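Local coordinates for protein glutaminase 1 (Escherichia coli, PDB 1U60) that catalyses the hydrolysis of L-glutamine to L-glutamate and ammonium, at residues Thr163-Phe166 against His167-Ile171; Ala188-Val191 against Tyr192-Cys196. One frame throughout, in Å; residues are numbered along the deposited sequence.

How the contacts relate
Both contacts are local, in series along the chain, and neither nests in nor crosses the other. The chain leaves helix 155-162, and contact 1 (163-166 against 167-171) turns it through a short loop into the first turn of helix 166-178. It then reaches helix 185-195, the later part of which forms contact 2 (188-191 against 192-196). The centres of the contacts lie about 11 Å apart. Asn-165 of contact 1 joins them, its side-chain amide reaching the hydroxyl of Thr-193 and packing on Cys-189. Asn-168 and Tyr-192, both predicted substrate-binding residues, meet where helices 166-178 and 185-195 face each other.

Contact 1 of 2, residues Thr163-Phe166 against His167-Ile171; sequences TTNF and HNRAI
Phe-166 CE1 sits over one face of the Arg-169 guanidinium, toward its rim, 3.8 Å from Arg-169 NH2; the side-chain amide of Asn-165 stands at the edge of the group. Over one face of the Phe-166 ring, again toward the rim, lies the carbonyl carbon of Thr-164. The two side chains of Phe-166 and Arg-169 run side by side in the same direction, but ring and guanidinium are inclined by 59°, too far for a parallel stack. The amide plane of Asn-165 is almost perpendicular to the guanidinium. This is the N-terminal start of helix 166-178, with Asn-165 at the N-cap position. The middle torsions of Arg-169, both near 180°, carry its guanidinium back along the loop, where NH2 is hydrogen-bonded to the carbonyl of Gln-162 at the end of the preceding helix. On another side of the turn Asn-168 packs against Asn-117 and Ile-121 of helix 117-126. The first helical bonds run from Arg-169 N to Asn-165 O (3.1 Å) and from Ala-170 N to Phe-166 O (3.1 Å). A water bridges the loop to the helix, donating to Thr-164 O at 2.9 Å and accepting from His-167 N at 3.1 Å.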
# COMPACT_ATOMS: atom_id res chain seq x y z
N THR A 163 -26.22 -11.70 -17.16
CA THR A 163 -27.01 -11.07 -18.22
C THR A 163 -26.90 -9.57 -18.22
O THR A 163 -27.54 -8.90 -19.05
CB THR A 163 -28.47 -11.50 -18.16
OG1 THR A 163 -29.01 -11.23 -16.86
CG2 THR A 163 -28.61 -12.97 -18.33
N THR A 164 -26.07 -9.04 -17.33
CA THR A 164 -25.75 -7.61 -17.29
C THR A 164 -24.27 -7.22 -17.34
O THR A 164 -23.94 -6.04 -17.14
CB THR A 164 -26.33 -6.95 -16.02
OG1 THR A 164 -25.84 -7.63 -14.85
CG2 THR A 164 -27.87 -7.06 -16.01
N ASN A 165 -23.38 -8.18 -17.51
CA ASN A 165 -21.92 -7.96 -17.33
C ASN A 165 -21.19 -7.58 -18.61
O ASN A 165 -20.04 -7.99 -18.84
CB ASN A 165 -21.28 -9.22 -16.73
CG ASN A 165 -21.38 -10.47 -17.63
OD1 ASN A 165 -20.82 -11.58 -17.29
ND2 ASN A 165 -22.04 -10.33 -18.77
N PHE A 166 -21.85 -6.78 -19.44
CA PHE A 166 -21.30 -6.37 -20.74
C PHE A 166 -19.96 -5.66 -20.65
O PHE A 166 -19.06 -5.88 -21.50
CB PHE A 166 -22.32 -5.49 -21.47
CG PHE A 166 -23.72 -6.09 -21.50
CD1 PHE A 166 -23.93 -7.31 -22.10
CD2 PHE A 166 -24.78 -5.44 -20.85
CE1 PHE A 166 -25.19 -7.92 -22.09
CE2 PHE A 166 -26.04 -6.03 -20.82
CZ PHE A 166 -26.25 -7.29 -21.44
N HIS A 167 -19.78 -4.82 -19.65
CA HIS A 167 -18.53 -4.12 -19.56
C HIS A 167 -17.38 -5.09 -19.18
O HIS A 167 -16.25 -4.94 -19.69
CB HIS A 167 -18.69 -2.95 -18.61
CG HIS A 167 -17.53 -2.02 -18.61
ND1 HIS A 167 -17.51 -0.84 -19.32
CD2 HIS A 167 -16.35 -2.10 -17.96
CE1 HIS A 167 -16.35 -0.23 -19.12
NE2 HIS A 167 -15.62 -0.99 -18.31
N ASN A 168 -17.64 -6.10 -18.34
CA ASN A 168 -16.62 -7.12 -18.07
C ASN A 168 -16.31 -8.00 -19.30
O ASN A 168 -15.17 -8.45 -19.46
CB ASN A 168 -17.02 -8.02 -16.91
CG ASN A 168 -16.79 -7.40 -15.55
OD1 ASN A 168 -17.35 -7.91 -14.55
ND2 ASN A 168 -16.07 -6.30 -15.48
N ARG A 169 -17.29 -8.22 -20.16
CA ARG A 169 -17.06 -8.92 -21.45
C ARG A 169 -16.07 -8.15 -22.28
O ARG A 169 -15.14 -8.73 -22.89
CB ARG A 169 -18.33 -9.13 -22.26
CG ARG A 169 -19.44 -9.94 -21.58
CD ARG A 169 -20.69 -10.08 -22.38
NE ARG A 169 -21.79 -10.55 -21.53
CZ ARG A 169 -22.96 -11.00 -22.00
NH1 ARG A 169 -23.20 -11.09 -23.31
NH2 ARG A 169 -23.90 -11.37 -21.15
N ALA A 170 -16.25 -6.82 -22.31
CA ALA A 170 -15.31 -5.95 -22.99
C ALA A 170 -13.89 -6.06 -22.43
O ALA A 170 -12.93 -6.20 -23.18
CB ALA A 170 -15.73 -4.54 -22.93
N ILE A 171 -13.78 -5.95 -21.10
CA ILE A 171 -12.50 -6.08 -20.44
C ILE A 171 -11.81 -7.42 -20.74
O ILE A 171 -10.59 -7.46 -21.00
CB ILE A 171 -12.64 -5.82 -18.91
CG1 ILE A 171 -12.90 -4.35 -18.64
CG2 ILE A 171 -11.38 -6.23 -18.17
CD1 ILE A 171 -13.20 -4.01 -17.20
O HOH W 1 -21.73 -4.19 -17.38

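Contact 2 of 2, residues Ala188-Val191 against Tyr192-Cys196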
# COMPACT_ATOMS: atom_id res chain seq x y z
N ALA A 188 -13.35 -17.12 -19.11
CA ALA A 188 -12.86 -16.31 -18.01
C ALA A 188 -13.94 -15.39 -17.46
O ALA A 188 -14.10 -15.23 -16.25
CB ALA A 188 -11.65 -15.50 -18.42
N CYS A 189 -14.70 -14.78 -18.35
CA CYS A 189 -15.71 -13.82 -17.95
C CYS A 189 -16.82 -14.56 -17.20
O CYS A 189 -17.28 -14.12 -16.16
CB CYS A 189 -16.22 -13.04 -19.17
SG CYS A 189 -17.42 -11.74 -18.75
N ASP A 190 -17.22 -15.71 -17.71
CA ASP A 190 -18.26 -16.49 -17.09
C ASP A 190 -17.83 -16.87 -15.65
O ASP A 190 -18.58 -16.67 -14.72
CB ASP A 190 -18.50 -17.73 -17.97
CG ASP A 190 -19.43 -18.78 -17.36
OD1 ASP A 190 -20.12 -18.58 -16.31
OD2 ASP A 190 -19.51 -19.89 -17.92
N VAL A 191 -16.66 -17.44 -15.50
CA VAL A 191 -16.27 -17.94 -14.18
C VAL A 191 -16.08 -16.79 -13.20
O VAL A 191 -16.45 -16.90 -12.05
CB VAL A 191 -15.08 -18.87 -14.24
CG1 VAL A 191 -14.68 -19.35 -12.88
CG2 VAL A 191 -15.47 -20.08 -15.10
N TYR A 192 -15.52 -15.70 -13.70
CA TYR A 192 -15.35 -14.51 -12.87
C TYR A 192 -16.73 -14.06 -12.33
O TYR A 192 -16.90 -13.73 -11.15
CB TYR A 192 -14.66 -13.36 -13.63
CG TYR A 192 -14.61 -12.15 -12.73
CD1 TYR A 192 -13.79 -12.16 -11.62
CD2 TYR A 192 -15.49 -11.07 -12.89
CE1 TYR A 192 -13.76 -11.15 -10.75
CE2 TYR A 192 -15.46 -10.01 -11.98
CZ TYR A 192 -14.59 -10.08 -10.90
OH TYR A 192 -14.56 -9.12 -9.92
N THR A 193 -17.74 -14.06 -13.20
CA THR A 193 -19.11 -13.72 -12.81
C THR A 193 -19.67 -14.66 -11.74
O THR A 193 -20.22 -14.20 -10.74
CB THR A 193 -20.00 -13.72 -14.05
OG1 THR A 193 -19.45 -12.78 -14.99
CG2 THR A 193 -21.38 -13.24 -13.73
N ARG A 194 -19.45 -15.95 -11.92
CA ARG A 194 -19.84 -16.97 -10.93
C ARG A 194 -19.19 -16.72 -9.59
O ARG A 194 -19.87 -16.79 -8.57
CB ARG A 194 -19.49 -18.39 -11.38
CG ARG A 194 -20.20 -18.83 -12.65
CD ARG A 194 -19.93 -20.28 -12.98
NE ARG A 194 -19.99 -20.63 -14.40
CZ ARG A 194 -19.87 -21.88 -14.87
NH1 ARG A 194 -19.72 -22.90 -14.04
NH2 ARG A 194 -19.90 -22.12 -16.16
N GLN A 195 -17.89 -16.45 -9.59
CA GLN A 195 -17.16 -16.35 -8.31
C GLN A 195 -17.65 -15.17 -7.48
O GLN A 195 -17.60 -15.18 -6.23
CB GLN A 195 -15.66 -16.31 -8.54
CG GLN A 195 -15.10 -14.94 -8.89
CD GLN A 195 -13.62 -14.91 -9.01
OE1 GLN A 195 -12.96 -13.91 -8.56
NE2 GLN A 195 -13.07 -15.89 -9.63
N CYS A 196 -18.18 -14.15 -8.16
CA CYS A 196 -18.77 -12.99 -7.53
C CYS A 196 -20.19 -13.22 -6.98
O CYS A 196 -20.69 -12.40 -6.20
CB CYS A 196 -18.84 -11.83 -8.51
SG CYS A 196 -17.23 -11.08 -8.87
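Asp-190 and Arg-194, one helical turn apart, meet in a side-on salt bridge on the less buried flank of this segment, where both residues are partly exposed. Arg-194 NE donates to Asp-190 OD1 over 2.8 Å, nearly straight at 171°, and Arg-194 NH2 reaches Asp-190 OD2 at 2.9 Å. Each carboxylate oxygen thus has its own nitrogen. The oxygens lie close to the guanidinium plane, but the carboxylate is turned 47° from it: OD1 is met from above the carboxylate plane, OD2 on its syn side but also out of the plane. With CG opposite its backbone N (chi1 172°), Asp-190 brings its carboxylate to the guanidinium edge although the side chain starts out away from it; Glu-133 forms a second salt bridge with Arg-194 NH1. The pair is an i to i+4 bridge on helix 185-195, part of the helical region of this glutaminase, whose family belongs to the beta-lactamase clan. Elsewhere the same turns are buried and tightly packed. Val-191 leans on Val-132 and Ile-139 of helix 132-147, while Tyr-192, a predicted substrate-binding residue, lies against Ala-120, Ile-121 and Thr-124 of helix 117-126. Gln-195 sends its OE1 to Ser-68 OG. Thr-193 folds its hydroxyl back beside its backbone N; OG1 stands 2.8 Å from Cys-189 O, the carbonyl that accepts Thr-193 N at 3.0 Å, and the Asn-165 amide is another possible partner of the hydroxyl.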